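Local coordinates for tartronic semialdehyde reductase (Salmonella typhimurium, PDB 1YB4), which catalyses the NAD(P)H-dependent reduction of tartronate semialdehyde (2-hydroxy-3-oxopropanoate) to (R)-glycerate, and belongs to the 3-hydroxyisobutyrate dehydrogenase-related family, at the interface of chains A and B. Coordinates in Å, arbitrary orientation; residue numbers count along the deposited sequence, not the author numbering. Chains: chain A/B, tartronic semialdehyde reductase.

The interface of chains A and B. Residues chain A 264-265, 267-268; chain B 254-257.
One face of helix 257-271 of chain A, carrying A:Glu264, A:Asn267 and A:Thr268, meets B:Leu254 to B:Leu256, which run in an extended loop (phi/psi -118/138° at B:Leu254) before the chain enters helix 257-270 at B:Pro257. The patch belongs to a two-fold symmetric interface between two copies in the deposited four-chain assembly, so a twin exists with the chains exchanged; it probably helps form the natural oligomer, though the structure alone does not show this.

A:Glu264 receives the loop backbone: its carboxylate OE1 accepts the amide N of B:Leu256 at 2.9 Å, on the anti side and slightly out of the carboxylate plane. A bend at chi2 folds the side chain toward this N-H. A second donor, the amide ND2 of A:Asn267, reaches OE1 of A:Glu264 at 3.3 Å from the opposite face of that plane, which should help fix the carboxylate's rotation. The same ND2 also contacts the carbonyl O of B:Leu254 at 2.8 Å, but that bond is strongly bent (122° at H), with the oxygen well out of the amide plane of A:Asn267. One amide group thus links the glutamate to the loop.

B:Asn255 sends its side chain the other way, over the helix surface. With CG anti to the backbone N, its amide is carried to A:Thr268, whose side chain it approaches at a slant. The side-chain amide face also packs on the stem of A:Glu264, CB lying 3.8 Å from CG of B:Asn255. Despite its proximity, the backbone O of A:Glu264 is not the acceptor, because the N-H points elsewhere. ND2 of B:Asn255 instead donates to the hydroxyl OG1 of A:Thr268 at 2.7 Å, nearly straight and within the amide plane.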
# COMPACT_ATOMS: atom_id res chain seq x y z
N GLU A 264 -1.95 7.88 -5.15
CA GLU A 264 -2.55 7.01 -6.16
C GLU A 264 -4.08 7.08 -6.11
O GLU A 264 -4.74 7.02 -7.15
CB GLU A 264 -2.08 5.57 -5.96
CG GLU A 264 -0.60 5.38 -6.15
CD GLU A 264 -0.10 6.00 -7.45
OE1 GLU A 264 -0.57 5.59 -8.53
OE2 GLU A 264 0.76 6.91 -7.39
N LEU A 265 -4.63 7.19 -4.90
CA LEU A 265 -6.08 7.29 -4.75
C LEU A 265 -6.56 8.61 -5.39
O LEU A 265 -7.64 8.68 -5.99
CB LEU A 265 -6.46 7.22 -3.27
CG LEU A 265 -6.23 5.90 -2.51
CD1 LEU A 265 -6.55 6.09 -1.05
CD2 LEU A 265 -7.09 4.80 -3.09
N ASN A 267 -5.26 9.83 -7.88
CA ASN A 267 -5.18 9.55 -9.31
C ASN A 267 -6.50 8.94 -9.74
O ASN A 267 -6.96 9.17 -10.86
CB ASN A 267 -4.03 8.59 -9.63
CG ASN A 267 -2.68 9.28 -9.66
OD1 ASN A 267 -2.59 10.49 -9.79
ND2 ASN A 267 -1.60 8.49 -9.57
N THR A 268 -7.11 8.16 -8.85
CA THR A 268 -8.39 7.55 -9.16
C THR A 268 -9.46 8.65 -9.18
O THR A 268 -10.35 8.63 -10.02
CB THR A 268 -8.74 6.43 -8.12
OG1 THR A 268 -7.88 5.31 -8.35
CG2 THR A 268 -10.19 5.96 -8.24
N LEU B 254 -3.62 7.41 -13.32
CA LEU B 254 -3.63 5.96 -13.14
C LEU B 254 -3.30 5.62 -11.70
O LEU B 254 -2.40 6.23 -11.09
CB LEU B 254 -2.58 5.30 -14.03
CG LEU B 254 -2.89 5.15 -15.51
CD1 LEU B 254 -1.62 4.87 -16.29
CD2 LEU B 254 -3.87 4.00 -15.70
N ASN B 255 -4.02 4.65 -11.16
CA ASN B 255 -3.79 4.21 -9.79
C ASN B 255 -2.94 2.94 -9.84
O ASN B 255 -3.46 1.86 -10.11
CB ASN B 255 -5.12 3.92 -9.10
CG ASN B 255 -4.97 3.66 -7.62
OD1 ASN B 255 -4.04 2.99 -7.18
ND2 ASN B 255 -5.90 4.19 -6.83
N LEU B 256 -1.63 3.07 -9.61
CA LEU B 256 -0.73 1.92 -9.63
C LEU B 256 -0.23 1.67 -8.20
O LEU B 256 0.92 1.97 -7.85
CB LEU B 256 0.47 2.17 -10.56
CG LEU B 256 0.17 2.79 -11.94
CD1 LEU B 256 1.32 2.47 -12.86
CD2 LEU B 256 -1.11 2.23 -12.54
N PRO B 257 -1.11 1.09 -7.36
CA PRO B 257 -0.82 0.79 -5.95
C PRO B 257 0.46 0.05 -5.64
O PRO B 257 1.14 0.41 -4.69
CB PRO B 257 -2.06 0.03 -5.50
CG PRO B 257 -2.50 -0.65 -6.75
CD PRO B 257 -2.35 0.42 -7.78